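Local coordinates for ADP-ribosylation factor-binding protein GGA1 (Saccharomyces cerevisiae, PDB 5CN2) that may help regulate membrane traffic through the trans-Golgi network and binds the small GTPases ARF1 and ARF2, at residues His20-Glu26 / Val38-Ile44. Numbering follows the deposited sequence.
Sequences HLRIDYE and VIFYSNI
Arg22 reaches over Ser42, its partner in a hydrogen-bonded antiparallel pair: Arg22 N gives a nearly straight bond to Ser42 O, and Ser42 N returns one to Arg22 O. Its side chain rises from CB with CG anti to the backbone N (chi1 177°), runs straight through CD, then bends at chi3 (77°), which lays the guanidinium over the neighbouring strand. NE, first of the polar atoms, donates in the guanidinium plane to Asp24 OD2 at 2.8 Å, a salt bridge between alternate residues of one strand; the carboxylate receives it from above its own plane. Next comes CZ, 3.9 Å from Ser42 CB, which packs against one guanidinium face, offset toward the rim. At the tips, NH1 meets the methyl Ile44 CG2 at 3.6 Å, and NH2 lies 3.3 Å from Ser42 OG at an angle too poor for a hydrogen bond. That hydroxyl instead bonds to Asp80 N, and a water close by lies within bonding distance of Arg22 O and Asp24 OD1.

Strands 21-29 and 34-43 form a beta hairpin, two inner strands of a five-stranded antiparallel sheet of the GAE domain with 34-43 at its centre; the adaptin-ear fold of this domain is an immunoglobulin-like beta sandwich. On the sheet face carrying Ile23, Ile39 and Tyr41, the packing is apolar. Ile23 CG2 touches Ile39 CG2 at 3.6 Å, the two side chains running alongside each other, while Ile23 CG1 meets the edge of the Tyr41 ring at CD1, 3.8 Å away.

An alanine in place of Arg22 would probably leave Asp24 OD2 without its NE donor and uncover Ser42 CB. Asp24 OD1 forms a salt bridge with Arg12, whose side chain also makes a cation-pi contact with Phe40.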
ATOM      1  N   HIS A  20       5.034 -13.357  -5.583  1.00 51.66           N
ATOM      2  CA  HIS A  20       5.089 -12.560  -6.806  1.00 49.37           C
ATOM      3  C   HIS A  20       5.254 -11.068  -6.589  1.00 45.34           C
ATOM      4  O   HIS A  20       5.658 -10.366  -7.503  1.00 44.39           O
ATOM      5  CB  HIS A  20       3.785 -12.759  -7.560  1.00 50.22           C
ATOM      6  CG  HIS A  20       3.415 -14.188  -7.700  1.00 54.26           C
ATOM      7  ND1 HIS A  20       3.623 -14.896  -8.861  1.00 56.94           N
ATOM      8  CD2 HIS A  20       2.903 -15.065  -6.804  1.00 58.11           C
ATOM      9  CE1 HIS A  20       3.224 -16.143  -8.689  1.00 59.41           C
ATOM     10  NE2 HIS A  20       2.788 -16.274  -7.447  1.00 62.72           N
ATOM     11  N   LEU A  21       4.915 -10.586  -5.399  1.00 41.15           N
ATOM     12  CA  LEU A  21       4.711  -9.170  -5.183  1.00 39.18           C
ATOM     13  C   LEU A  21       5.109  -8.767  -3.772  1.00 36.80           C
ATOM     14  O   LEU A  21       4.794  -9.471  -2.808  1.00 37.36           O
ATOM     15  CB  LEU A  21       3.233  -8.852  -5.380  1.00 41.49           C
ATOM     16  CG  LEU A  21       2.849  -7.387  -5.220  1.00 43.18           C
ATOM     17  CD1 LEU A  21       3.366  -6.575  -6.390  1.00 43.75           C
ATOM     18  CD2 LEU A  21       1.341  -7.238  -5.118  1.00 46.57           C
ATOM     19  N   ARG A  22       5.801  -7.642  -3.656  1.00 33.81           N
ATOM     20  CA  ARG A  22       6.077  -7.025  -2.345  1.00 33.08           C
ATOM     21  C   ARG A  22       5.494  -5.631  -2.338  1.00 30.26           C
ATOM     22  O   ARG A  22       5.780  -4.840  -3.219  1.00 29.43           O
ATOM     23  CB  ARG A  22       7.570  -6.943  -2.025  1.00 31.96           C
ATOM     24  CG  ARG A  22       7.839  -6.241  -0.692  1.00 34.48           C
ATOM     25  CD  ARG A  22       9.313  -6.163  -0.317  1.00 37.04           C
ATOM     26  NE  ARG A  22      10.042  -5.134  -1.064  1.00 37.46           N
ATOM     27  CZ  ARG A  22      10.759  -5.352  -2.165  1.00 39.50           C
ATOM     28  NH1 ARG A  22      10.862  -6.568  -2.681  1.00 41.21           N
ATOM     29  NH2 ARG A  22      11.382  -4.341  -2.764  1.00 40.97           N
ATOM     30  N   ILE A  23       4.636  -5.370  -1.358  1.00 31.78           N
ATOM     31  CA  ILE A  23       4.082  -4.048  -1.134  1.00 32.81           C
ATOM     32  C   ILE A  23       4.757  -3.585   0.111  1.00 31.15           C
ATOM     33  O   ILE A  23       4.653  -4.228   1.121  1.00 31.43           O
ATOM     34  CB  ILE A  23       2.552  -4.077  -0.873  1.00 33.93           C
ATOM     35  CG1 ILE A  23       1.814  -4.786  -2.004  1.00 36.47           C
ATOM     36  CG2 ILE A  23       2.009  -2.677  -0.707  1.00 33.71           C
ATOM     37  CD1 ILE A  23       0.345  -5.040  -1.728  1.00 37.37           C
ATOM     38  N   ASP A  24       5.458  -2.466   0.039  1.00 34.82           N
ATOM     39  CA  ASP A  24       6.015  -1.845   1.231  1.00 33.06           C
ATOM     40  C   ASP A  24       5.812  -0.344   1.149  1.00 34.34           C
ATOM     41  O   ASP A  24       5.251   0.174   0.146  1.00 29.94           O
ATOM     42  CB  ASP A  24       7.500  -2.222   1.427  1.00 33.70           C
ATOM     43  CG  ASP A  24       8.357  -1.970   0.211  1.00 32.90           C
ATOM     44  OD1 ASP A  24       8.010  -1.146  -0.656  1.00 37.70           O
ATOM     45  OD2 ASP A  24       9.401  -2.626   0.120  1.00 32.51           O
ATOM     46  N   TYR A  25       6.230   0.369   2.200  1.00 34.58           N
ATOM     47  CA  TYR A  25       5.867   1.792   2.291  1.00 34.12           C
ATOM     48  C   TYR A  25       6.663   2.599   3.278  1.00 35.04           C
ATOM     49  O   TYR A  25       7.163   2.066   4.261  1.00 36.42           O
ATOM     50  CB  TYR A  25       4.368   1.933   2.629  1.00 32.68           C
ATOM     51  CG  TYR A  25       4.001   1.376   3.961  1.00 32.05           C
ATOM     52  CD1 TYR A  25       3.777   0.030   4.129  1.00 32.11           C
ATOM     53  CD2 TYR A  25       3.887   2.212   5.079  1.00 33.00           C
ATOM     54  CE1 TYR A  25       3.442  -0.481   5.369  1.00 33.69           C
ATOM     55  CE2 TYR A  25       3.550   1.718   6.306  1.00 31.51           C
ATOM     56  CZ  TYR A  25       3.335   0.378   6.456  1.00 33.93           C
ATOM     57  OH  TYR A  25       3.019  -0.115   7.699  1.00 36.63           O
ATOM     58  N   GLU A  26       6.771   3.895   2.989  1.00 37.22           N
ATOM     59  CA  GLU A  26       7.299   4.878   3.913  1.00 38.77           C
ATOM     60  C   GLU A  26       6.128   5.516   4.642  1.00 42.18           C
ATOM     61  O   GLU A  26       5.057   5.741   4.067  1.00 40.03           O
ATOM     62  CB  GLU A  26       8.108   5.932   3.157  1.00 42.29           C
ATOM     63  CG  GLU A  26       9.373   5.347   2.542  1.00 45.98           C
ATOM     64  CD  GLU A  26      10.089   6.262   1.573  1.00 48.25           C
ATOM     65  OE1 GLU A  26       9.482   7.192   1.007  1.00 48.11           O
ATOM     66  OE2 GLU A  26      11.286   6.008   1.353  1.00 61.32           O
ATOM     67  N   VAL A  38       3.672   6.690   1.458  1.00 44.24           N
ATOM     68  CA  VAL A  38       4.157   6.465   0.111  1.00 41.92           C
ATOM     69  C   VAL A  38       4.299   4.968  -0.037  1.00 42.51           C
ATOM     70  O   VAL A  38       5.128   4.349   0.637  1.00 40.53           O
ATOM     71  CB  VAL A  38       5.467   7.207  -0.126  1.00 43.60           C
ATOM     72  CG1 VAL A  38       5.904   7.069  -1.578  1.00 44.22           C
ATOM     73  CG2 VAL A  38       5.286   8.670   0.247  1.00 41.54           C
ATOM     74  N   ILE A  39       3.445   4.390  -0.886  1.00 40.82           N
ATOM     75  CA  ILE A  39       3.376   2.949  -1.084  1.00 37.43           C
ATOM     76  C   ILE A  39       4.115   2.575  -2.368  1.00 35.98           C
ATOM     77  O   ILE A  39       4.033   3.281  -3.375  1.00 35.69           O
ATOM     78  CB  ILE A  39       1.926   2.465  -1.178  1.00 36.75           C
ATOM     79  CG1 ILE A  39       1.094   3.101  -0.056  1.00 39.41           C
ATOM     80  CG2 ILE A  39       1.848   0.927  -1.133  1.00 35.59           C
ATOM     81  CD1 ILE A  39      -0.357   2.647  -0.008  1.00 40.29           C
ATOM     82  N   PHE A  40       4.846   1.469  -2.316  1.00 33.93           N
ATOM     83  CA  PHE A  40       5.619   1.001  -3.457  1.00 34.28           C
ATOM     84  C   PHE A  40       5.290  -0.455  -3.712  1.00 31.29           C
ATOM     85  O   PHE A  40       5.188  -1.256  -2.773  1.00 32.98           O
ATOM     86  CB  PHE A  40       7.123   1.127  -3.184  1.00 36.46           C
ATOM     87  CG  PHE A  40       7.603   2.531  -3.037  1.00 37.04           C
ATOM     88  CD1 PHE A  40       8.037   3.238  -4.141  1.00 38.84           C
ATOM     89  CD2 PHE A  40       7.662   3.131  -1.787  1.00 36.82           C
ATOM     90  CE1 PHE A  40       8.495   4.539  -4.007  1.00 39.60           C
ATOM     91  CE2 PHE A  40       8.122   4.416  -1.648  1.00 35.67           C
ATOM     92  CZ  PHE A  40       8.522   5.128  -2.761  1.00 36.52           C
ATOM     93  N   TYR A  41       5.181  -0.802  -4.982  1.00 29.52           N
ATOM     94  CA  TYR A  41       4.854  -2.151  -5.384  1.00 30.06           C
ATOM     95  C   TYR A  41       6.020  -2.732  -6.169  1.00 31.28           C
ATOM     96  O   TYR A  41       6.522  -2.087  -7.099  1.00 30.33           O
ATOM     97  CB  TYR A  41       3.563  -2.132  -6.206  1.00 30.34           C
ATOM     98  CG  TYR A  41       2.412  -1.359  -5.530  1.00 30.02           C
ATOM     99  CD1 TYR A  41       1.566  -1.974  -4.612  1.00 32.38           C
ATOM    100  CD2 TYR A  41       2.188  -0.038  -5.815  1.00 31.10           C
ATOM    101  CE1 TYR A  41       0.518  -1.280  -4.010  1.00 32.82           C
ATOM    102  CE2 TYR A  41       1.151   0.670  -5.213  1.00 33.18           C
ATOM    103  CZ  TYR A  41       0.325   0.038  -4.311  1.00 32.95           C
ATOM    104  OH  TYR A  41      -0.691   0.744  -3.729  1.00 36.11           O
ATOM    105  N   SER A  42       6.468  -3.929  -5.766  1.00 31.02           N
ATOM    106  CA  SER A  42       7.614  -4.575  -6.386  1.00 32.13           C
ATOM    107  C   SER A  42       7.292  -5.988  -6.909  1.00 33.16           C
ATOM    108  O   SER A  42       6.820  -6.827  -6.162  1.00 35.08           O
ATOM    109  CB  SER A  42       8.762  -4.662  -5.388  1.00 31.85           C
ATOM    110  OG  SER A  42       9.231  -3.370  -5.032  1.00 32.26           O
ATOM    111  N   ASN A  43       7.596  -6.244  -8.179  1.00 32.55           N
ATOM    112  CA  ASN A  43       7.429  -7.570  -8.780  1.00 34.64           C
ATOM    113  C   ASN A  43       8.715  -8.313  -8.498  1.00 39.89           C
ATOM    114  O   ASN A  43       9.776  -7.908  -8.983  1.00 46.03           O
ATOM    115  CB  ASN A  43       7.172  -7.417 -10.285  1.00 32.73           C
ATOM    116  CG  ASN A  43       6.903  -8.730 -11.014  1.00 34.11           C
ATOM    117  OD1 ASN A  43       7.112  -9.834 -10.504  1.00 35.77           O
ATOM    118  ND2 ASN A  43       6.424  -8.600 -12.250  1.00 35.65           N
ATOM    119  N   ILE A  44       8.629  -9.354  -7.672  1.00 41.74           N
ATOM    120  CA  ILE A  44       9.762 -10.233  -7.378  1.00 45.60           C
ATOM    121  C   ILE A  44       9.656 -11.602  -8.106  1.00 45.34           C
ATOM    122  O   ILE A  44      10.393 -12.531  -7.784  1.00 42.83           O
ATOM    123  CB  ILE A  44       9.911 -10.473  -5.852  1.00 46.19           C
ATOM    124  CG1 ILE A  44       8.625 -11.064  -5.263  1.00 47.55           C
ATOM    125  CG2 ILE A  44      10.278  -9.177  -5.147  1.00 48.86           C
ATOM    126  CD1 ILE A  44       8.809 -11.740  -3.926  1.00 48.19           C
TER
HETATM  127  O   HOH W   1       7.782  -2.854  -3.041  1.00 25.47           O